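Proline dehydrogenase (Bradyrhizobium japonicum USDA 110, PDB 3HAZ) probably oxidises proline to glutamate in two steps, with an FAD-dependent proline dehydrogenase and an NAD-dependent aldehyde dehydrogenase joined in one chain. Local coordinates at residues Thr396-Val402 with Met423-Tyr428; Gly640-Thr646 with Gln981-Thr987; Thr912-Thr917 with Phe956-Ser962. All coordinates share one frame. Residue numbers count along the deposited sequence, not the author numbering.

Interaction 1: residues Thr396-Val402 with Met423-Tyr428; sequences THNALTV and MGEALY. With FAD (flavin-adenine dinucleotide), chain C; SO4 (sulfate ion), chain J.
The apolar centre is Leu427, extended (tt), whose CA-CB bond points at the 396-402 segment. Leu427 CD1 lies 4.2 Å from Ala399 CB and 3.3 Å from His397 O, and Leu427 CD2 4.1 Å from Val402 CG2. Val402 (t) also sets CG2 3.8 Å from Tyr428 CZ. Two helices start here, 399-409 and 425-434, after the N-caps Asn398 and Gly424; His397 CA and Gly424 CA are 5.0 Å apart. Gly424 has phi 66°, and a CB would clash with His397 CD2. The imidazole of His397 (chi1 m) takes Met423 CB over one face, 3.6 Å from its centroid (CH-pi), while His397 NE2 bonds to the backbone of Leu420. Tyr428 (chi1 m) donates from OH to Thr396 O at 2.7 Å. Thr396 OG1 accepts from Asn398 N (3.0 Å, an ST turn), and Asn398 OD1 caps its helix through Thr401 N at 2.9 Å. Glu425 N (3.1 Å to O3) and Ala426 N (2.6 Å to O1) donate to a sulfate, probably from the crystallisation liquor. The polar edge binds the FAD pyrophosphate: Thr396 OG1 to O1P 2.6 Å, His397 N to O2P 2.7 Å, Asn398 ND2 to O2A 2.9 Å. These turns belong to the rim at the C-terminal ends of the beta/alpha-barrel strands, where FAD binds.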
loop_
_atom_site.group_PDB
_atom_site.type_symbol
_atom_site.label_atom_id
_atom_site.label_comp_id
_atom_site.label_asym_id
_atom_site.label_seq_id
_atom_site.Cartn_x
_atom_site.Cartn_y
_atom_site.Cartn_z
ATOM N N THR A 396 45.548 -1.509 13.138
ATOM C CA THR A 396 44.128 -1.225 13.287
ATOM C C THR A 396 43.949 -0.110 14.298
ATOM O O THR A 396 44.736 0.016 15.237
ATOM C CB THR A 396 43.347 -2.471 13.769
ATOM O OG1 THR A 396 41.996 -2.105 14.071
ATOM C CG2 THR A 396 43.995 -3.054 15.019
ATOM N N HIS A 397 42.912 0.699 14.119
ATOM C CA HIS A 397 42.578 1.706 15.126
ATOM C C HIS A 397 41.244 1.379 15.801
ATOM O O HIS A 397 40.619 2.234 16.430
ATOM C CB HIS A 397 42.547 3.109 14.512
ATOM C CG HIS A 397 43.753 3.432 13.682
ATOM N ND1 HIS A 397 43.688 3.618 12.317
ATOM C CD2 HIS A 397 45.051 3.610 14.025
ATOM C CE1 HIS A 397 44.895 3.892 11.855
ATOM N NE2 HIS A 397 45.741 3.888 12.871
ATOM N N ASN A 398 40.818 0.129 15.668
ATOM C CA ASN A 398 39.558 -0.323 16.247
ATOM C C ASN A 398 39.794 -0.921 17.641
ATOM O O ASN A 398 40.520 -1.904 17.772
ATOM C CB ASN A 398 38.919 -1.346 15.302
ATOM C CG ASN A 398 37.608 -1.909 15.829
ATOM O OD1 ASN A 398 37.471 -2.200 17.015
ATOM N ND2 ASN A 398 36.642 -2.079 14.935
ATOM N N ALA A 399 39.189 -0.320 18.671
ATOM C CA ALA A 399 39.404 -0.740 20.071
ATOM C C ALA A 399 38.969 -2.177 20.367
ATOM O O ALA A 399 39.617 -2.891 21.138
ATOM C CB ALA A 399 38.711 0.222 21.035
ATOM N N LEU A 400 37.867 -2.593 19.758
ATOM C CA LEU A 400 37.377 -3.956 19.920
ATOM C C LEU A 400 38.325 -4.951 19.242
ATOM O O LEU A 400 38.625 -6.015 19.789
ATOM C CB LEU A 400 35.971 -4.096 19.338
ATOM C CG LEU A 400 35.356 -5.496 19.449
ATOM C CD1 LEU A 400 35.277 -5.947 20.908
ATOM C CD2 LEU A 400 33.984 -5.542 18.791
ATOM N N THR A 401 38.795 -4.602 18.049
ATOM C CA THR A 401 39.738 -5.458 17.339
ATOM C C THR A 401 41.008 -5.620 18.168
ATOM O O THR A 401 41.504 -6.735 18.349
ATOM C CB THR A 401 40.092 -4.889 15.957
ATOM O OG1 THR A 401 38.888 -4.620 15.231
ATOM C CG2 THR A 401 40.945 -5.870 15.168
ATOM N N VAL A 402 41.524 -4.502 18.676
ATOM C CA VAL A 402 42.724 -4.534 19.499
ATOM C C VAL A 402 42.516 -5.414 20.730
ATOM O O VAL A 402 43.319 -6.310 20.994
ATOM C CB VAL A 402 43.167 -3.127 19.962
ATOM C CG1 VAL A 402 44.272 -3.245 21.006
ATOM C CG2 VAL A 402 43.645 -2.282 18.777
ATOM N N MET A 423 46.039 8.992 14.208
ATOM C CA MET A 423 44.931 8.091 14.529
ATOM C C MET A 423 45.343 7.101 15.616
ATOM O O MET A 423 46.519 6.776 15.747
ATOM C CB MET A 423 44.481 7.313 13.291
ATOM C CG MET A 423 44.118 8.175 12.084
ATOM S SD MET A 423 43.553 7.171 10.691
ATOM C CE MET A 423 41.974 6.601 11.313
ATOM N N GLY A 424 44.368 6.610 16.382
ATOM C CA GLY A 424 44.631 5.607 17.397
ATOM C C GLY A 424 45.493 6.047 18.571
ATOM O O GLY A 424 45.918 5.222 19.376
ATOM N N GLU A 425 45.760 7.342 18.684
ATOM C CA GLU A 425 46.666 7.808 19.732
ATOM C C GLU A 425 46.171 7.516 21.154
ATOM O O GLU A 425 46.868 6.870 21.946
ATOM C CB GLU A 425 46.983 9.298 19.579
ATOM C CG GLU A 425 48.011 9.790 20.599
ATOM C CD GLU A 425 48.626 11.132 20.232
ATOM O OE1 GLU A 425 48.209 11.731 19.216
ATOM O OE2 GLU A 425 49.536 11.583 20.959
ATOM N N ALA A 426 44.978 7.999 21.479
ATOM C CA ALA A 426 44.415 7.776 22.804
ATOM C C ALA A 426 44.274 6.279 23.057
ATOM O O ALA A 426 44.578 5.792 24.144
ATOM C CB ALA A 426 43.063 8.485 22.953
ATOM N N LEU A 427 43.817 5.551 22.044
ATOM C CA LEU A 427 43.662 4.104 22.150
ATOM C C LEU A 427 44.957 3.433 22.627
ATOM O O LEU A 427 44.990 2.799 23.682
ATOM C CB LEU A 427 43.219 3.525 20.802
ATOM C CG LEU A 427 42.801 2.057 20.704
ATOM C CD1 LEU A 427 42.250 1.763 19.311
ATOM C CD2 LEU A 427 43.964 1.119 21.036
ATOM N N TYR A 428 46.028 3.582 21.857
ATOM C CA TYR A 428 47.258 2.850 22.161
ATOM C C TYR A 428 48.012 3.350 23.400
ATOM O O TYR A 428 48.683 2.568 24.070
ATOM C CB TYR A 428 48.169 2.770 20.933
ATOM C CG TYR A 428 47.670 1.766 19.917
ATOM C CD1 TYR A 428 47.087 2.182 18.726
ATOM C CD2 TYR A 428 47.760 0.397 20.165
ATOM C CE1 TYR A 428 46.620 1.256 17.794
ATOM C CE2 TYR A 428 47.293 -0.536 19.247
ATOM C CZ TYR A 428 46.727 -0.099 18.063
ATOM O OH TYR A 428 46.265 -1.015 17.147
HETATM P PA FAD C . 37.553 -0.245 11.195
HETATM O O1A FAD C . 36.540 1.031 11.313
HETATM O O2A FAD C . 37.328 -1.242 12.241
HETATM O O5B FAD C . 37.317 -0.961 9.754
HETATM C C5B FAD C . 37.363 -0.159 8.608
HETATM C C4B FAD C . 37.422 -1.047 7.358
HETATM O O4B FAD C . 36.565 -2.312 7.288
HETATM C C3B FAD C . 37.843 -0.682 6.067
HETATM O O3B FAD C . 39.025 0.086 5.929
HETATM C C2B FAD C . 37.612 -1.923 5.243
HETATM O O2B FAD C . 38.746 -2.713 4.936
HETATM C C1B FAD C . 36.496 -2.639 5.916
HETATM N N9A FAD C . 35.141 -2.359 5.475
HETATM C C8A FAD C . 34.437 -1.162 5.555
HETATM N N7A FAD C . 33.180 -1.386 5.062
HETATM C C5A FAD C . 33.108 -2.745 4.677
HETATM C C6A FAD C . 32.005 -3.572 4.075
HETATM N N6A FAD C . 30.708 -2.977 3.777
HETATM N N1A FAD C . 32.198 -4.847 3.815
HETATM C C2A FAD C . 33.438 -5.452 4.103
HETATM N N3A FAD C . 34.498 -4.657 4.679
HETATM C C4A FAD C . 34.294 -3.328 4.951
HETATM N N1 FAD C . 45.377 -1.393 3.821
HETATM C C2 FAD C . 45.707 -1.959 2.613
HETATM O O2 FAD C . 44.708 -2.323 1.737
HETATM N N3 FAD C . 47.088 -2.124 2.255
HETATM C C4 FAD C . 48.074 -1.723 3.112
HETATM O O4 FAD C . 49.419 -1.945 2.791
HETATM C C4X FAD C . 47.731 -1.136 4.378
HETATM N N5 FAD C . 48.799 -0.700 5.331
HETATM C C5X FAD C . 48.441 -0.118 6.571
HETATM C C6 FAD C . 49.494 0.317 7.502
HETATM C C7 FAD C . 49.133 0.894 8.741
HETATM C C7M FAD C . 50.230 1.360 9.685
HETATM C C8 FAD C . 47.706 1.054 9.107
HETATM C C8M FAD C . 47.286 1.683 10.446
HETATM C C9 FAD C . 46.704 0.637 8.214
HETATM C C9A FAD C . 47.070 0.043 6.916
HETATM N N10 FAD C . 46.031 -0.392 5.980
HETATM C C10 FAD C . 46.405 -0.984 4.716
HETATM C "C1'" FAD C . 44.580 -0.412 6.353
HETATM C "C2'" FAD C . 43.760 0.849 5.982
HETATM O "O2'" FAD C . 44.635 1.930 5.677
HETATM C "C3'" FAD C . 42.787 1.169 7.129
HETATM O "O3'" FAD C . 43.485 1.799 8.197
HETATM C "C4'" FAD C . 42.053 -0.105 7.682
HETATM O "O4'" FAD C . 41.502 -0.974 6.754
HETATM C "C5'" FAD C . 41.047 0.249 8.810
HETATM O "O5'" FAD C . 40.792 -0.841 9.683
HETATM P P FAD C . 40.422 -0.489 11.261
HETATM O O1P FAD C . 40.295 -1.907 12.130
HETATM O O2P FAD C . 41.439 0.412 11.817
HETATM O O3P FAD C . 39.047 0.391 11.230
HETATM S S SO4 J . 43.308 10.069 18.441
HETATM O O1 SO4 J . 43.687 9.528 19.746
HETATM O O2 SO4 J . 43.146 11.519 18.547
HETATM O O3 SO4 J . 44.345 9.766 17.453
HETATM O O4 SO4 J . 42.043 9.467 18.026
#

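Interaction 2: residues Gly640-Thr646 with Gln981-Thr987; sequences GESNALT and QTVTINT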
loop_
_atom_site.group_PDB
_atom_site.type_symbol
_atom_site.label_atom_id
_atom_site.label_comp_id
_atom_site.label_asym_id
_atom_site.label_seq_id
_atom_site.Cartn_x
_atom_site.Cartn_y
_atom_site.Cartn_z
ATOM N N GLY A 640 -17.742 5.623 -24.903
ATOM C CA GLY A 640 -18.269 5.106 -26.158
ATOM C C GLY A 640 -17.259 5.117 -27.300
ATOM O O GLY A 640 -17.627 4.997 -28.470
ATOM N N GLU A 641 -15.980 5.249 -26.961
ATOM C CA GLU A 641 -14.924 5.245 -27.967
ATOM C C GLU A 641 -13.623 4.708 -27.399
ATOM O O GLU A 641 -13.242 5.045 -26.281
ATOM C CB GLU A 641 -14.709 6.661 -28.522
ATOM C CG GLU A 641 -13.709 6.751 -29.657
ATOM C CD GLU A 641 -13.470 8.186 -30.109
ATOM O OE1 GLU A 641 -12.582 8.860 -29.538
ATOM O OE2 GLU A 641 -14.176 8.637 -31.037
ATOM N N SER A 642 -12.935 3.874 -28.171
ATOM C CA SER A 642 -11.601 3.430 -27.777
ATOM C C SER A 642 -10.545 4.050 -28.684
ATOM O O SER A 642 -10.764 4.213 -29.886
ATOM C CB SER A 642 -11.494 1.904 -27.816
ATOM O OG SER A 642 -11.451 1.428 -29.153
ATOM N N ASN A 643 -9.401 4.390 -28.101
ATOM C CA ASN A 643 -8.283 4.954 -28.841
ATOM C C ASN A 643 -6.995 4.281 -28.411
ATOM O O ASN A 643 -6.613 4.351 -27.247
ATOM C CB ASN A 643 -8.187 6.462 -28.612
ATOM C CG ASN A 643 -9.357 7.213 -29.204
ATOM O OD1 ASN A 643 -9.363 7.540 -30.392
ATOM N ND2 ASN A 643 -10.359 7.494 -28.377
ATOM N N ALA A 644 -6.329 3.622 -29.351
ATOM C CA ALA A 644 -5.138 2.854 -29.031
ATOM C C ALA A 644 -3.977 3.206 -29.952
ATOM O O ALA A 644 -4.125 3.227 -31.177
ATOM C CB ALA A 644 -5.446 1.363 -29.092
ATOM N N LEU A 645 -2.819 3.476 -29.352
ATOM C CA LEU A 645 -1.603 3.799 -30.096
ATOM C C LEU A 645 -0.674 2.585 -30.158
ATOM O O LEU A 645 -0.371 1.960 -29.133
ATOM C CB LEU A 645 -0.878 4.981 -29.437
ATOM C CG LEU A 645 0.384 5.543 -30.105
ATOM C CD1 LEU A 645 0.084 6.105 -31.495
ATOM C CD2 LEU A 645 1.013 6.621 -29.228
ATOM N N THR A 646 -0.236 2.242 -31.364
ATOM C CA THR A 646 0.682 1.122 -31.541
ATOM C C THR A 646 1.906 1.568 -32.333
ATOM O O THR A 646 1.910 2.645 -32.928
ATOM C CB THR A 646 0.004 -0.073 -32.255
ATOM O OG1 THR A 646 -0.605 0.376 -33.466
ATOM C CG2 THR A 646 -1.074 -0.693 -31.377
ATOM N N GLN A 981 0.778 4.069 -35.180
ATOM C CA GLN A 981 -0.559 3.878 -35.732
ATOM C C GLN A 981 -1.605 4.034 -34.640
ATOM O O GLN A 981 -1.550 3.359 -33.611
ATOM C CB GLN A 981 -0.697 2.506 -36.392
ATOM C CG GLN A 981 -2.059 2.276 -37.039
ATOM C CD GLN A 981 -2.080 1.045 -37.918
ATOM O OE1 GLN A 981 -2.107 -0.081 -37.422
ATOM N NE2 GLN A 981 -2.071 1.252 -39.235
ATOM N N THR A 982 -2.553 4.935 -34.869
ATOM C CA THR A 982 -3.665 5.132 -33.952
ATOM C C THR A 982 -4.913 4.449 -34.500
ATOM O O THR A 982 -5.297 4.668 -35.651
ATOM C CB THR A 982 -3.964 6.626 -33.771
ATOM O OG1 THR A 982 -2.780 7.297 -33.322
ATOM C CG2 THR A 982 -5.105 6.839 -32.773
ATOM N N VAL A 983 -5.536 3.612 -33.678
ATOM C CA VAL A 983 -6.810 2.997 -34.027
ATOM C C VAL A 983 -7.904 3.540 -33.117
ATOM O O VAL A 983 -7.824 3.444 -31.887
ATOM C CB VAL A 983 -6.761 1.469 -33.909
ATOM C CG1 VAL A 983 -8.159 0.882 -34.079
ATOM C CG2 VAL A 983 -5.793 0.885 -34.935
ATOM N N THR A 984 -8.917 4.127 -33.734
ATOM C CA THR A 984 -10.031 4.719 -33.014
ATOM C C THR A 984 -11.331 4.018 -33.381
ATOM O O THR A 984 -11.759 4.057 -34.530
ATOM C CB THR A 984 -10.162 6.209 -33.364
ATOM O OG1 THR A 984 -8.980 6.897 -32.951
ATOM C CG2 THR A 984 -11.381 6.824 -32.687
ATOM N N ILE A 985 -11.961 3.379 -32.400
ATOM C CA ILE A 985 -13.187 2.634 -32.641
ATOM C C ILE A 985 -14.369 3.252 -31.895
ATOM O O ILE A 985 -14.328 3.404 -30.678
ATOM C CB ILE A 985 -13.037 1.173 -32.185
ATOM C CG1 ILE A 985 -11.834 0.528 -32.871
ATOM C CG2 ILE A 985 -14.326 0.375 -32.458
ATOM C CD1 ILE A 985 -11.394 -0.769 -32.230
ATOM N N ASN A 986 -15.412 3.618 -32.632
ATOM C CA ASN A 986 -16.663 4.028 -32.011
ATOM C C ASN A 986 -17.331 2.800 -31.395
ATOM O O ASN A 986 -17.874 1.956 -32.105
ATOM C CB ASN A 986 -17.572 4.687 -33.048
ATOM C CG ASN A 986 -18.965 4.971 -32.520
ATOM O OD1 ASN A 986 -19.255 4.781 -31.338
ATOM N ND2 ASN A 986 -19.842 5.425 -33.405
ATOM N N THR A 987 -17.282 2.693 -30.072
ATOM C CA THR A 987 -17.771 1.492 -29.401
ATOM C C THR A 987 -19.210 1.615 -28.898
ATOM O O THR A 987 -19.746 0.670 -28.316
ATOM C CB THR A 987 -16.842 1.079 -28.232
ATOM O OG1 THR A 987 -16.743 2.154 -27.287
ATOM C CG2 THR A 987 -15.446 0.753 -28.755
HETATM O O HOH W 1 -9.175 1.499 -30.427
#
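This is an antiparallel strand pairing, made by the start of strand 641-656 and the end of strand 978-986 in the aldehyde dehydrogenase part of the chain, far from either cofactor. Over 641-646 and 981-986 the axes approach to 4.7 Å, at 166°. Ser642 with Ile985, Ala644 with Val983 and Thr646 with Gln981 are the hydrogen-bonded pairs, each closed by two N-H...O bonds, from Ser642 N to Ile985 O (2.9 Å) through to Thr646 N to Gln981 O (2.8 Å) and Gln981 N to Thr646 O (2.9 Å). The non-hydrogen-bonded pairs add CA-H...O contacts, such as Asn643 CA to Val983 O at 3.4 Å. Beyond the ladder, Thr987 N still reaches Gly640 O at 2.8 Å; Gly640 has a positive phi of 73°.

On the face carrying Glu641, Asn643, Thr982 and Thr984, a polar chain forms: Thr984 OG1 donates to Asn643 OD1 at 2.7 Å, and Asn643 ND2 to Glu641 OE1 at 2.9 Å. Strand 978-986 is also where the sheet passes into the second subunit: residues 982-985 pair in parallel with a strand of that chain, the intersubunit beta pairing known from aldehyde dehydrogenase dimers. Glu641 makes a salt bridge to Arg944 of the second subunit, and Thr982 OG1 bonds to Pro955 O of the same neighbour.

The other face includes Ser642, Ala644, Val983 and Ile985. Here Ser642 OG packs 3.4 Å from Ile985 CB, and a water joins it to the opposite backbone, 2.6 Å from Ser642 OG and donating to Val983 O at 2.8 Å.

Interaction 3: residues Thr912-Thr917 with Phe956-Ser962; sequences TGYGLT and FGGNGLS. With NAD (nicotinamide-adenine-dinucleotide), chain D.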
loop_
_atom_site.group_PDB
_atom_site.type_symbol
_atom_site.label_atom_id
_atom_site.label_comp_id
_atom_site.label_asym_id
_atom_site.label_seq_id
_atom_site.Cartn_x
_atom_site.Cartn_y
_atom_site.Cartn_z
ATOM N N THR A 912 34.308 23.543 -34.027
ATOM C CA THR A 912 34.531 22.444 -34.958
ATOM C C THR A 912 33.221 21.954 -35.573
ATOM O O THR A 912 33.205 21.460 -36.698
ATOM C CB THR A 912 35.236 21.252 -34.291
ATOM O OG1 THR A 912 34.285 20.512 -33.514
ATOM C CG2 THR A 912 36.393 21.727 -33.407
ATOM N N GLY A 913 32.128 22.092 -34.828
ATOM C CA GLY A 913 30.841 21.598 -35.273
ATOM C C GLY A 913 30.547 20.183 -34.799
ATOM O O GLY A 913 29.404 19.730 -34.848
ATOM N N TYR A 914 31.577 19.474 -34.350
ATOM C CA TYR A 914 31.389 18.124 -33.821
ATOM C C TYR A 914 30.847 18.166 -32.385
ATOM O O TYR A 914 30.843 19.219 -31.752
ATOM C CB TYR A 914 32.701 17.334 -33.899
ATOM C CG TYR A 914 33.105 16.992 -35.318
ATOM C CD1 TYR A 914 32.545 15.901 -35.974
ATOM C CD2 TYR A 914 34.031 17.767 -36.011
ATOM C CE1 TYR A 914 32.900 15.581 -37.271
ATOM C CE2 TYR A 914 34.394 17.453 -37.323
ATOM C CZ TYR A 914 33.825 16.357 -37.943
ATOM O OH TYR A 914 34.167 16.026 -39.238
ATOM N N GLY A 915 30.371 17.031 -31.883
ATOM C CA GLY A 915 29.834 16.982 -30.533
ATOM C C GLY A 915 29.552 15.576 -30.046
ATOM O O GLY A 915 28.421 15.247 -29.695
ATOM N N LEU A 916 30.583 14.741 -30.024
ATOM C CA LEU A 916 30.423 13.348 -29.629
ATOM C C LEU A 916 30.754 13.134 -28.147
ATOM O O LEU A 916 29.850 12.969 -27.326
ATOM C CB LEU A 916 31.266 12.436 -30.525
ATOM C CG LEU A 916 30.992 10.934 -30.398
ATOM C CD1 LEU A 916 29.493 10.633 -30.511
ATOM C CD2 LEU A 916 31.767 10.185 -31.465
ATOM N N THR A 917 32.039 13.132 -27.796
ATOM C CA THR A 917 32.420 13.021 -26.383
ATOM C C THR A 917 33.211 14.231 -25.887
ATOM O O THR A 917 33.925 14.889 -26.652
ATOM C CB THR A 917 33.235 11.734 -26.073
ATOM O OG1 THR A 917 34.412 11.694 -26.893
ATOM C CG2 THR A 917 32.400 10.488 -26.333
ATOM N N PHE A 956 24.835 6.264 -25.965
ATOM C CA PHE A 956 25.964 6.846 -26.654
ATOM C C PHE A 956 25.583 7.429 -28.013
ATOM O O PHE A 956 24.842 6.815 -28.774
ATOM C CB PHE A 956 27.070 5.801 -26.809
ATOM C CG PHE A 956 28.299 6.334 -27.479
ATOM C CD1 PHE A 956 29.281 6.976 -26.740
ATOM C CD2 PHE A 956 28.468 6.212 -28.850
ATOM C CE1 PHE A 956 30.413 7.486 -27.353
ATOM C CE2 PHE A 956 29.604 6.714 -29.470
ATOM C CZ PHE A 956 30.576 7.350 -28.720
ATOM N N GLY A 957 26.105 8.614 -28.314
ATOM C CA GLY A 957 25.844 9.256 -29.588
ATOM C C GLY A 957 25.831 10.766 -29.467
ATOM O O GLY A 957 25.420 11.319 -28.444
ATOM N N GLY A 958 26.268 11.438 -30.521
ATOM C CA GLY A 958 26.459 12.872 -30.459
ATOM C C GLY A 958 25.560 13.630 -31.405
ATOM O O GLY A 958 24.674 13.054 -32.024
ATOM N N ASN A 959 25.796 14.931 -31.515
ATOM C CA ASN A 959 25.007 15.780 -32.395
ATOM C C ASN A 959 25.910 16.666 -33.232
ATOM O O ASN A 959 27.122 16.434 -33.309
ATOM C CB ASN A 959 24.023 16.612 -31.578
ATOM C CG ASN A 959 24.572 16.976 -30.216
ATOM O OD1 ASN A 959 24.078 16.508 -29.186
ATOM N ND2 ASN A 959 25.619 17.796 -30.201
ATOM N N GLY A 960 25.331 17.678 -33.867
ATOM C CA GLY A 960 26.073 18.462 -34.832
ATOM C C GLY A 960 26.631 17.517 -35.877
ATOM O O GLY A 960 25.929 16.608 -36.322
ATOM N N LEU A 961 27.894 17.710 -36.250
ATOM C CA LEU A 961 28.547 16.864 -37.247
ATOM C C LEU A 961 28.816 15.443 -36.740
ATOM O O LEU A 961 29.283 14.590 -37.494
ATOM C CB LEU A 961 29.866 17.503 -37.718
ATOM C CG LEU A 961 29.813 18.900 -38.342
ATOM C CD1 LEU A 961 31.222 19.389 -38.755
ATOM C CD2 LEU A 961 28.872 18.924 -39.532
ATOM N N SER A 962 28.519 15.190 -35.468
ATOM C CA SER A 962 28.779 13.879 -34.876
ATOM C C SER A 962 27.616 12.870 -34.934
ATOM O O SER A 962 27.797 11.696 -34.613
ATOM C CB SER A 962 29.244 14.043 -33.427
ATOM O OG SER A 962 30.520 14.655 -33.387
HETATM P PA NAD D . 33.238 5.046 -43.508
HETATM O O1A NAD D . 32.368 6.406 -43.802
HETATM O O2A NAD D . 34.524 5.115 -44.221
HETATM O O5B NAD D . 32.342 3.752 -44.062
HETATM C C5B NAD D . 31.648 2.941 -43.123
HETATM C C4B NAD D . 30.577 2.080 -43.809
HETATM O O4B NAD D . 29.799 2.765 -44.863
HETATM C C3B NAD D . 31.122 0.808 -44.579
HETATM O O3B NAD D . 30.543 -0.442 -44.360
HETATM C C2B NAD D . 31.272 1.358 -45.994
HETATM O O2B NAD D . 31.677 0.506 -47.042
HETATM C C1B NAD D . 30.018 2.110 -46.110
HETATM N N9A NAD D . 30.080 3.100 -47.196
HETATM C C8A NAD D . 31.185 3.708 -47.698
HETATM N N7A NAD D . 30.765 4.595 -48.732
HETATM C C5A NAD D . 29.358 4.505 -48.839
HETATM C C6A NAD D . 28.444 5.140 -49.672
HETATM N N6A NAD D . 28.913 6.102 -50.656
HETATM N N1A NAD D . 27.118 4.866 -49.564
HETATM C C2A NAD D . 26.677 3.949 -48.624
HETATM N N3A NAD D . 27.575 3.322 -47.804
HETATM C C4A NAD D . 28.920 3.601 -47.913
HETATM O O3 NAD D . 33.466 4.834 -41.859
HETATM P PN NAD D . 34.635 3.769 -41.317
HETATM O O1N NAD D . 36.077 4.110 -42.078
HETATM O O2N NAD D . 34.225 2.392 -41.600
HETATM O O5D NAD D . 34.840 3.943 -39.670
HETATM C C5D NAD D . 35.458 5.115 -39.157
HETATM C C4D NAD D . 34.450 6.252 -38.886
HETATM O O4D NAD D . 33.136 5.851 -38.300
HETATM C C3D NAD D . 34.879 7.525 -38.038
HETATM O O3D NAD D . 34.787 8.804 -38.619
HETATM C C2D NAD D . 34.115 7.244 -36.726
HETATM O O2D NAD D . 34.152 8.155 -35.645
HETATM C C1D NAD D . 32.831 6.736 -37.241
HETATM N N1N NAD D . 32.169 5.985 -36.167
HETATM C C2N NAD D . 31.245 6.645 -35.335
HETATM C C3N NAD D . 30.596 5.910 -34.254
HETATM C C7N NAD D . 29.578 6.629 -33.352
HETATM O O7N NAD D . 28.903 5.995 -32.622
HETATM N N7N NAD D . 29.353 8.053 -33.500
HETATM C C4N NAD D . 30.917 4.478 -34.033
HETATM C C5N NAD D . 31.832 3.824 -34.861
HETATM C C6N NAD D . 32.490 4.565 -35.961
#
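Thr912 follows helix 902-911 and turns the chain with its own side chain, Thr912 OG1 accepting from Tyr914 N at 3.0 Å in an ST turn. Gly913, with phi 92°, is the first residue to leave helical geometry; its carbonyl O takes a straight bond from Leu961 N at 2.9 Å. At these backbone angles a CB on Gly913 would be jammed against the carbonyl O of Thr912, which by itself calls for glycine, and it would also sit tight against Leu961 CD1.

At Tyr914 the ring lies against Leu961, whose CB sits over one face, 3.9 Å from the centroid, as a CH-pi contact. Gly915 is fixed through both backbone polar atoms. Its N donates to Ser962 OG at 2.8 Å, and that hydroxyl also bonds Gly762 O; its O accepts from Asn959 N at 3.2 Å. The two loops come so close that a CB on Gly958 would clash with Gly915 O, and one on Gly960 with Gly913 O.

Leu916 then sends its side chain (chi1 t, chi2 p) along the other segment, with CD1 3.3 Å from Gly958 N and 3.9 Å from Phe956 CZ. Thr917, where strand 917-921 begins, places CG2 3.7 Å from Phe956 CE1, while Thr917 OG1 bonds to Ser795 O.

The carboxamide of NAD lies beside this end: Phe956 CE2 is 3.3 Å from NAD O7N, and Leu916 CD2 3.8 Å from NAD N7N. With Cys794 and Glu760, the predicted catalytic residues, close to Phe956 and Gly957 respectively, the paired loops wall the nicotinamide end of an aldehyde dehydrogenase active site.

Interaction 1 belongs to the proline dehydrogenase part and interactions 2 and 3 to the aldehyde dehydrogenase part; the centres of 1 and 3 lie about 54 Å apart, on opposite sides of the chain's centre. Interaction 1 is buried, and its turn into helix 399-409 holds FAD by hydrogen bonds. Interaction 3 is partly buried and meets NAD through close approaches of Leu916 and Phe956, its glycines allowing tight loop packing. Interaction 2, also partly buried, touches no cofactor and depends on a regular backbone ladder. Both 2 and 3 reach the second subunit, yet only 2 continues its sheet there. In sequence, interaction 3 falls between the two strands of interaction 2.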